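Local coordinates for protein beta-phosphoglucomutase (Bacteroides vulgatus, PDB 3DV9) that probably interconverts beta-glucose 1-phosphate and glucose 6-phosphate, as a magnesium-dependent phosphomutase of the haloacid dehalogenase (HAD) superfamily, at residues Met38-His46 and Arg58-Gly66; Ala152-Val161 and Pro170-Gly178. One frame throughout, in Å; residues are numbered along the deposited sequence. Where two conformers were deposited one is given.

Contact 1. Residues Met38-His46 and Arg58-Gly66. With MG (magnesium ion), chain B; EDO (1,2-ethanediol), chain D.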
loop_
_atom_site.group_PDB
_atom_site.type_symbol
_atom_site.label_atom_id
_atom_site.label_comp_id
_atom_site.label_asym_id
_atom_site.label_seq_id
_atom_site.Cartn_x
_atom_site.Cartn_y
_atom_site.Cartn_z
HETATM N N MSE A 38 -5.541 -6.731 7.106
HETATM C CA MSE A 38 -6.711 -6.632 6.206
HETATM C C MSE A 38 -7.930 -7.490 6.621
HETATM O O MSE A 38 -9.081 -7.069 6.465
HETATM C CB MSE A 38 -6.283 -6.863 4.734
HETATM C CG MSE A 38 -5.544 -5.675 4.105
HETATM SE SE MSE A 38 -6.601 -3.993 4.263
HETATM C CE MSE A 38 -8.161 -4.584 3.363
ATOM N N PRO A 39 -7.699 -8.713 7.117
ATOM C CA PRO A 39 -8.887 -9.455 7.563
ATOM C C PRO A 39 -9.751 -8.659 8.546
ATOM O O PRO A 39 -10.987 -8.635 8.409
ATOM C CB PRO A 39 -8.288 -10.727 8.194
ATOM C CG PRO A 39 -6.983 -10.929 7.438
ATOM C CD PRO A 39 -6.463 -9.520 7.205
ATOM N N ASN A 40 -9.122 -7.995 9.503
ATOM C CA ASN A 40 -9.846 -7.147 10.470
ATOM C C ASN A 40 -10.461 -5.932 9.796
ATOM O O ASN A 40 -11.630 -5.606 10.038
ATOM C CB ASN A 40 -8.940 -6.699 11.635
ATOM C CG ASN A 40 -9.712 -5.961 12.758
ATOM O OD1 ASN A 40 -10.941 -5.930 12.774
ATOM N ND2 ASN A 40 -8.974 -5.364 13.691
ATOM N N HIS A 41 -9.688 -5.245 8.955
ATOM C CA HIS A 41 -10.241 -4.071 8.252
ATOM C C HIS A 41 -11.479 -4.467 7.407
ATOM O O HIS A 41 -12.509 -3.815 7.450
ATOM C CB HIS A 41 -9.206 -3.431 7.318
ATOM C CG HIS A 41 -8.174 -2.584 7.998
ATOM N ND1 HIS A 41 -8.475 -1.381 8.607
ATOM C CD2 HIS A 41 -6.831 -2.719 8.077
ATOM C CE1 HIS A 41 -7.364 -0.846 9.087
ATOM N NE2 HIS A 41 -6.349 -1.628 8.763
ATOM N N ALA A 42 -11.356 -5.522 6.608
ATOM C CA ALA A 42 -12.488 -5.989 5.763
ATOM C C ALA A 42 -13.751 -6.374 6.540
ATOM O O ALA A 42 -14.876 -5.969 6.170
ATOM C CB ALA A 42 -12.018 -7.165 4.852
ATOM N N GLU A 43 -13.580 -7.187 7.580
ATOM C CA GLU A 43 -14.688 -7.547 8.470
ATOM C C GLU A 43 -15.305 -6.324 9.168
ATOM O O GLU A 43 -16.538 -6.215 9.206
ATOM C CB GLU A 43 -14.244 -8.610 9.485
ATOM C CG GLU A 43 -15.368 -9.104 10.439
ATOM C CD GLU A 43 -16.516 -9.775 9.704
ATOM O OE1 GLU A 43 -16.395 -10.028 8.494
ATOM O OE2 GLU A 43 -17.549 -10.073 10.326
ATOM N N SER A 44 -14.469 -5.421 9.690
ATOM C CA SER A 44 -14.944 -4.186 10.343
ATOM C C SER A 44 -15.718 -3.302 9.390
ATOM O O SER A 44 -16.782 -2.768 9.741
ATOM C CB SER A 44 -13.793 -3.383 10.946
ATOM O OG SER A 44 -13.140 -4.152 11.935
ATOM N N TRP A 45 -15.194 -3.126 8.182
ATOM C CA TRP A 45 -15.902 -2.309 7.202
ATOM C C TRP A 45 -17.239 -2.973 6.881
ATOM O O TRP A 45 -18.274 -2.296 6.844
ATOM C CB TRP A 45 -15.119 -2.156 5.912
ATOM C CG TRP A 45 -14.258 -0.966 5.880
ATOM C CD1 TRP A 45 -12.878 -0.940 5.903
ATOM C CD2 TRP A 45 -14.682 0.400 5.832
ATOM N NE1 TRP A 45 -12.430 0.354 5.843
ATOM C CE2 TRP A 45 -13.515 1.198 5.798
ATOM C CE3 TRP A 45 -15.939 1.028 5.798
ATOM C CZ2 TRP A 45 -13.568 2.605 5.752
ATOM C CZ3 TRP A 45 -15.990 2.410 5.727
ATOM C CH2 TRP A 45 -14.814 3.187 5.720
ATOM N N HIS A 46 -17.211 -4.286 6.642
ATOM C CA HIS A 46 -18.417 -5.007 6.244
ATOM C C HIS A 46 -19.521 -4.873 7.312
ATOM O O HIS A 46 -20.695 -4.547 7.010
ATOM C CB HIS A 46 -18.113 -6.486 6.017
ATOM C CG HIS A 46 -19.352 -7.310 5.925
ATOM N ND1 HIS A 46 -20.243 -7.190 4.882
ATOM C CD2 HIS A 46 -19.879 -8.220 6.772
ATOM C CE1 HIS A 46 -21.256 -8.013 5.081
ATOM N NE2 HIS A 46 -21.069 -8.632 6.230
ATOM N N ARG A 58 -17.038 -8.231 2.491
ATOM C CA ARG A 58 -15.608 -8.350 2.823
ATOM C C ARG A 58 -14.743 -8.296 1.579
ATOM O O ARG A 58 -13.709 -7.636 1.583
ATOM C CB ARG A 58 -15.315 -9.654 3.577
ATOM C CG ARG A 58 -15.808 -9.644 5.017
ATOM C CD ARG A 58 -16.076 -11.085 5.484
ATOM N NE ARG A 58 -16.897 -11.072 6.694
ATOM C CZ ARG A 58 -18.194 -11.379 6.760
ATOM N NH1 ARG A 58 -18.866 -11.771 5.680
ATOM N NH2 ARG A 58 -18.815 -11.296 7.924
ATOM N N GLU A 59 -15.171 -8.980 0.512
ATOM C CA GLU A 59 -14.436 -8.986 -0.752
ATOM C C GLU A 59 -14.427 -7.617 -1.422
ATOM O O GLU A 59 -13.402 -7.187 -1.919
ATOM C CB GLU A 59 -15.037 -9.997 -1.705
ATOM C CG GLU A 59 -14.693 -11.416 -1.291
ATOM C CD GLU A 59 -15.671 -11.993 -0.284
ATOM O OE1 GLU A 59 -16.742 -11.383 -0.013
ATOM O OE2 GLU A 59 -15.364 -13.096 0.225
ATOM N N GLU A 60 -15.562 -6.923 -1.421
ATOM C CA GLU A 60 -15.552 -5.580 -1.970
ATOM C C GLU A 60 -14.670 -4.637 -1.128
ATOM O O GLU A 60 -14.002 -3.759 -1.696
ATOM C CB GLU A 60 -16.958 -5.025 -2.200
ATOM C CG GLU A 60 -16.945 -3.842 -3.176
ATOM C CD GLU A 60 -18.245 -3.063 -3.184
ATOM O OE1 GLU A 60 -18.284 -1.969 -3.790
ATOM O OE2 GLU A 60 -19.212 -3.538 -2.569
ATOM N N ALA A 61 -14.618 -4.840 0.193
ATOM C CA ALA A 61 -13.658 -4.100 1.046
ATOM C C ALA A 61 -12.205 -4.299 0.599
ATOM O O ALA A 61 -11.413 -3.367 0.594
ATOM C CB ALA A 61 -13.821 -4.465 2.548
ATOM N N TYR A 62 -11.869 -5.543 0.241
ATOM C CA TYR A 62 -10.558 -5.831 -0.315
ATOM C C TYR A 62 -10.352 -5.059 -1.641
ATOM O O TYR A 62 -9.279 -4.526 -1.874
ATOM C CB TYR A 62 -10.364 -7.328 -0.461
ATOM C CG TYR A 62 -9.861 -8.010 0.780
ATOM C CD1 TYR A 62 -8.494 -8.003 1.089
ATOM C CD2 TYR A 62 -10.729 -8.707 1.628
ATOM C CE1 TYR A 62 -7.993 -8.687 2.221
ATOM C CE2 TYR A 62 -10.234 -9.392 2.759
ATOM C CZ TYR A 62 -8.869 -9.345 3.062
ATOM O OH TYR A 62 -8.330 -10.033 4.148
HETATM N N MSE A 63 -11.367 -5.037 -2.510
HETATM C CA MSE A 63 -11.249 -4.291 -3.768
HETATM C C MSE A 63 -10.987 -2.803 -3.535
HETATM O O MSE A 63 -10.185 -2.204 -4.280
HETATM C CB MSE A 63 -12.493 -4.498 -4.632
HETATM C CG MSE A 63 -12.561 -5.946 -5.183
HETATM SE SE MSE A 63 -11.157 -6.341 -6.445
HETATM C CE MSE A 63 -11.413 -4.880 -7.707
ATOM N N HIS A 64 -11.612 -2.248 -2.491
ATOM C CA HIS A 64 -11.456 -0.832 -2.091
ATOM C C HIS A 64 -10.268 -0.561 -1.134
ATOM O O HIS A 64 -10.072 0.580 -0.694
ATOM C CB HIS A 64 -12.754 -0.256 -1.502
ATOM C CG HIS A 64 -13.883 -0.214 -2.483
ATOM N ND1 HIS A 64 -13.779 0.412 -3.706
ATOM C CD2 HIS A 64 -15.129 -0.743 -2.435
ATOM C CE1 HIS A 64 -14.908 0.253 -4.374
ATOM N NE2 HIS A 64 -15.751 -0.425 -3.614
ATOM N N GLU A 65 -9.450 -1.588 -0.862
ATOM C CA GLU A 65 -8.263 -1.420 -0.017
ATOM C C GLU A 65 -7.416 -0.223 -0.474
ATOM O O GLU A 65 -7.042 -0.127 -1.632
ATOM C CB GLU A 65 -7.406 -2.694 -0.020
ATOM C CG GLU A 65 -6.166 -2.548 0.846
ATOM C CD GLU A 65 -5.410 -3.860 1.013
ATOM O OE1 GLU A 65 -5.956 -4.949 0.699
ATOM O OE2 GLU A 65 -4.268 -3.758 1.442
ATOM N N GLY A 66 -7.110 0.692 0.455
ATOM C CA GLY A 66 -6.384 1.909 0.140
ATOM C C GLY A 66 -7.201 3.163 -0.094
ATOM O O GLY A 66 -6.679 4.279 -0.011
HETATM MG MG MG B . -2.591 -2.531 1.445
HETATM C C1 EDO D . -12.543 -12.194 3.057
HETATM O O1 EDO D . -13.821 -12.785 3.339
HETATM C C2 EDO D . -11.712 -12.993 2.051
HETATM O O2 EDO D . -11.980 -14.417 2.103
HETATM O O HOH W 1 -2.877 -1.209 -0.537
HETATM O O HOH W 2 -3.551 -0.732 1.967
#
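In the helical cap of this HAD-type fold, Met38 and Ala42 of segment 38-46 of helix 38-51 pack against Ala61 and Tyr62 of helix 58-63, the two axes running at 118° and 8.2 Å apart. The small side chains suit this spacing: Ala42 CB lies 4.0 Å from Ala61 CB. Ala42 also meets the Tyr62 ring through its methyl, CB to CE2 3.5 Å, and on the same side of the ring plane Met38 CB approaches the opposite flank, 3.5 Å from Tyr62 CE1. Met38, a selenomethionine, bends at chi2 and chi3, which folds its selenium back to the carboxylate of Glu65, SE to CD 3.5 Å. Glu65 itself is extended, CG anti to the backbone N (chi1 180°), and this reach brings OE2 to the magnesium ion at 2.1 Å. At the solvent side, Arg58 and Glu43 run side by side with nearly coplanar end groups; Arg58 NH2 donates to the syn lone pair of Glu43 OE2 at 3.0 Å in an almost straight bond, whereas the placing of OE1 is doubtful. His46 CD2 lies over one face of that guanidinium, and His46 ND1 is hydrogen-bonded to Leu56 O. Asp29, Asp31 and Asn190 are further protein ligands, two waters also bind the ion, and the arrangement is that of a HAD active site met by its helical cap.

Contact 2. Residues Ala152-Val161 and Pro170-Gly178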
loop_
_atom_site.group_PDB
_atom_site.type_symbol
_atom_site.label_atom_id
_atom_site.label_comp_id
_atom_site.label_asym_id
_atom_site.label_seq_id
_atom_site.Cartn_x
_atom_site.Cartn_y
_atom_site.Cartn_z
ATOM N N ALA A 152 9.264 9.573 11.282
ATOM C CA ALA A 152 8.058 10.436 11.165
ATOM C C ALA A 152 8.060 11.415 10.014
ATOM O O ALA A 152 7.013 11.721 9.415
ATOM C CB ALA A 152 7.855 11.223 12.471
ATOM N N ASN A 153 9.225 11.973 9.731
ATOM C CA ASN A 153 9.310 12.885 8.613
ATOM C C ASN A 153 9.241 12.112 7.291
ATOM O O ASN A 153 9.067 12.711 6.227
ATOM C CB ASN A 153 10.550 13.788 8.734
ATOM C CG ASN A 153 11.833 13.000 8.859
ATOM O OD1 ASN A 153 12.013 12.219 9.826
ATOM N ND2 ASN A 153 12.756 13.220 7.897
ATOM N N LEU A 154 9.311 10.777 7.380
ATOM C CA LEU A 154 9.386 9.911 6.198
ATOM C C LEU A 154 8.232 8.895 6.131
ATOM O O LEU A 154 8.408 7.705 5.810
ATOM C CB LEU A 154 10.746 9.217 6.127
ATOM C CG LEU A 154 11.957 10.160 6.126
ATOM C CD1 LEU A 154 13.234 9.350 6.168
ATOM C CD2 LEU A 154 11.921 11.085 4.909
HETATM N N MSE A 155 7.047 9.422 6.414
HETATM C CA MSE A 155 5.823 8.639 6.398
HETATM C C MSE A 155 4.702 9.442 5.780
HETATM O O MSE A 155 4.665 10.665 5.882
HETATM C CB MSE A 155 5.420 8.238 7.806
HETATM C CG MSE A 155 6.109 7.001 8.319
HETATM SE SE MSE A 155 5.717 6.846 10.194
HETATM C CE MSE A 155 3.775 7.091 10.138
ATOM N N VAL A 156 3.781 8.743 5.136
ATOM C CA VAL A 156 2.644 9.395 4.510
ATOM C C VAL A 156 1.415 8.620 4.973
ATOM O O VAL A 156 1.329 7.401 4.789
ATOM C CB VAL A 156 2.754 9.428 2.955
ATOM C CG1 VAL A 156 1.486 9.995 2.320
ATOM C CG2 VAL A 156 3.982 10.242 2.482
ATOM N N THR A 157 0.495 9.341 5.608
ATOM C CA THR A 157 -0.723 8.738 6.125
ATOM C C THR A 157 -1.950 9.503 5.629
ATOM O O THR A 157 -1.826 10.574 5.002
ATOM C CB THR A 157 -0.724 8.708 7.680
ATOM O OG1 THR A 157 -0.948 10.033 8.185
ATOM C CG2 THR A 157 0.589 8.155 8.245
ATOM N N ALA A 158 -3.128 8.975 5.968
ATOM C CA ALA A 158 -4.384 9.577 5.562
ATOM C C ALA A 158 -4.413 11.081 5.838
ATOM O O ALA A 158 -4.986 11.831 5.052
ATOM C CB ALA A 158 -5.563 8.859 6.220
ATOM N N PHE A 159 -3.771 11.535 6.916
ATOM C CA PHE A 159 -3.822 12.966 7.250
ATOM C C PHE A 159 -2.714 13.824 6.616
ATOM O O PHE A 159 -2.688 15.044 6.798
ATOM C CB PHE A 159 -4.006 13.221 8.770
ATOM C CG PHE A 159 -2.723 13.261 9.589
ATOM C CD1 PHE A 159 -2.682 12.646 10.844
ATOM C CD2 PHE A 159 -1.586 13.952 9.149
ATOM C CE1 PHE A 159 -1.525 12.689 11.630
ATOM C CE2 PHE A 159 -0.423 13.996 9.918
ATOM C CZ PHE A 159 -0.390 13.363 11.163
ATOM N N ASP A 160 -1.817 13.187 5.867
ATOM C CA ASP A 160 -0.753 13.899 5.170
ATOM C C ASP A 160 -1.258 14.448 3.835
ATOM O O ASP A 160 -0.677 15.392 3.292
ATOM C CB ASP A 160 0.420 12.960 4.878
ATOM C CG ASP A 160 1.282 12.681 6.091
ATOM O OD1 ASP A 160 0.812 12.020 7.047
ATOM O OD2 ASP A 160 2.452 13.099 6.065
ATOM N N VAL A 161 -2.323 13.842 3.303
ATOM C CA VAL A 161 -2.759 14.095 1.919
ATOM C C VAL A 161 -4.283 14.213 1.745
ATOM O O VAL A 161 -5.054 13.624 2.501
ATOM C CB VAL A 161 -2.205 13.028 0.897
ATOM C CG1 VAL A 161 -0.656 13.047 0.857
ATOM C CG2 VAL A 161 -2.768 11.632 1.174
ATOM N N PRO A 170 -0.486 10.057 -2.530
ATOM C CA PRO A 170 0.285 9.524 -1.393
ATOM C C PRO A 170 1.757 9.209 -1.768
ATOM O O PRO A 170 2.706 9.476 -0.975
ATOM C CB PRO A 170 -0.486 8.228 -1.022
ATOM C CG PRO A 170 -1.824 8.418 -1.528
ATOM C CD PRO A 170 -1.733 9.280 -2.757
ATOM N N TYR A 171 1.954 8.575 -2.920
ATOM C CA TYR A 171 3.304 8.222 -3.375
ATOM C C TYR A 171 4.097 9.436 -3.838
ATOM O O TYR A 171 5.277 9.551 -3.560
ATOM C CB TYR A 171 3.258 7.105 -4.441
ATOM C CG TYR A 171 2.881 5.815 -3.786
ATOM C CD1 TYR A 171 3.723 5.231 -2.831
ATOM C CD2 TYR A 171 1.656 5.188 -4.063
ATOM C CE1 TYR A 171 3.357 4.055 -2.163
ATOM C CE2 TYR A 171 1.298 3.953 -3.393
ATOM C CZ TYR A 171 2.160 3.435 -2.455
ATOM O OH TYR A 171 1.856 2.297 -1.771
ATOM N N LEU A 172 3.449 10.354 -4.542
ATOM C CA LEU A 172 4.117 11.608 -4.903
ATOM C C LEU A 172 4.578 12.365 -3.656
ATOM O O LEU A 172 5.675 12.994 -3.643
ATOM C CB LEU A 172 3.178 12.471 -5.754
ATOM C CG LEU A 172 2.814 11.921 -7.146
ATOM C CD1 LEU A 172 1.646 12.702 -7.779
ATOM C CD2 LEU A 172 4.023 11.802 -8.065
HETATM N N MSE A 173 3.733 12.343 -2.616
HETATM C CA MSE A 173 4.049 13.053 -1.347
HETATM C C MSE A 173 5.237 12.354 -0.686
HETATM O O MSE A 173 6.126 13.014 -0.109
HETATM C CB MSE A 173 2.859 13.095 -0.406
HETATM C CG MSE A 173 3.145 13.745 0.978
HETATM SE SE MSE A 173 3.599 15.633 0.727
HETATM C CE MSE A 173 1.749 16.229 0.358
ATOM N N ALA A 174 5.244 11.021 -0.775
ATOM C CA ALA A 174 6.399 10.243 -0.277
ATOM C C ALA A 174 7.701 10.679 -0.975
ATOM O O ALA A 174 8.683 10.917 -0.302
ATOM C CB ALA A 174 6.199 8.734 -0.426
ATOM N N LEU A 175 7.707 10.734 -2.302
ATOM C CA LEU A 175 8.928 11.177 -3.033
ATOM C C LEU A 175 9.343 12.600 -2.602
ATOM O O LEU A 175 10.530 12.879 -2.366
ATOM C CB LEU A 175 8.764 11.088 -4.551
ATOM C CG LEU A 175 8.393 9.726 -5.196
ATOM C CD1 LEU A 175 8.168 9.962 -6.691
ATOM C CD2 LEU A 175 9.583 8.794 -4.966
ATOM N N LYS A 176 8.349 13.479 -2.457
ATOM C CA LYS A 176 8.604 14.851 -2.067
ATOM C C LYS A 176 9.227 14.934 -0.680
ATOM O O LYS A 176 10.243 15.609 -0.494
ATOM C CB LYS A 176 7.312 15.655 -2.096
ATOM C CG LYS A 176 7.583 17.164 -1.980
ATOM C CD LYS A 176 6.313 17.953 -1.784
ATOM C CE LYS A 176 6.608 19.398 -1.426
ATOM N NZ LYS A 176 7.311 20.027 -2.555
ATOM N N LYS A 177 8.624 14.211 0.277
ATOM C CA LYS A 177 9.081 14.228 1.669
ATOM C C LYS A 177 10.512 13.698 1.786
ATOM O O LYS A 177 11.340 14.243 2.556
ATOM C CB LYS A 177 8.118 13.446 2.586
ATOM C CG LYS A 177 6.838 14.189 2.931
ATOM C CD LYS A 177 6.008 13.390 3.916
ATOM C CE LYS A 177 5.116 14.261 4.780
ATOM N NZ LYS A 177 5.140 13.759 6.195
ATOM N N GLY A 178 10.810 12.680 0.980
ATOM C CA GLY A 178 12.091 11.973 1.089
ATOM C C GLY A 178 13.176 12.604 0.248
ATOM O O GLY A 178 14.371 12.349 0.455
#
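Lys177 of helix 169-178 reaches across to segment 152-161, joining the edge strand 155-156 of the Rossmann-like HAD core to the helix that follows it in the beta-alpha-beta crossover toward strand 185-189. Its CB starts 3.8 Å from Asn153 O. With CG anti to the carbonyl carbon (chi1 -77°), the chain leaves the helix toward the strand, and CD passes 3.6 Å from Met155 O while also brushing Val156 CG2. CE comes within 3.2 Å of Asp160 OD2. A bend at chi4 then sets the ammonium between two acceptors: NZ bonds to Asp160 OD2 at 2.8 Å in a salt bridge, and to Met155 O at 3.1 Å, nearly in line with that carbonyl (170°). A long, flexible, charged chain is apt here, since its methylenes lie along backbone and valine before its tip meets the polar groups. Asp160 is itself held in position, because its other oxygen, OD1, receives Thr157 OG1 at 2.9 Å. A methionine in place of Lys177 would probably leave the Asp160 carboxylate without its positive mate and Met155 O without this donor.

Beside the lysine, aliphatic groups do most of the packing. Val156 points at the helix with both branches: CG1 rests by Pro170 O, and CG2 lies 3.6 Å from Ala174 N. Ala174 CB also meets Val156 CG2, a place where alanine's small side chain fits. Proline is well placed at Pro170, in the first turn of the helix, where a missing N-H costs little. Farther along the chain, Val161 and Met173 run alongside one another with their ends pointing contrary ways, Val161 CG1 resting 3.7 Å from Met173 CB.

After the N-terminal helix 2-16 comes strand 25-29, which ends at the metal ligand Asp29, with Asp31 just after. The chain enters the cap, where contact 1 joins segments with 11 residues between them, on helices 38-51 and 58-63. It passes through further cap helices and returns to the core; after strand 126-130, contact 2 joins segments with eight residues between them, closing the turn from edge strand 155-156 to helix 169-178. The two are in series, neither nested nor crossed, with centres about 23 Å apart and nearest atoms about 7 Å apart. Contact 1 thus ties cap elements to the magnesium site, whereas contact 2 fastens one margin of the parallel sheet to its flanking helix.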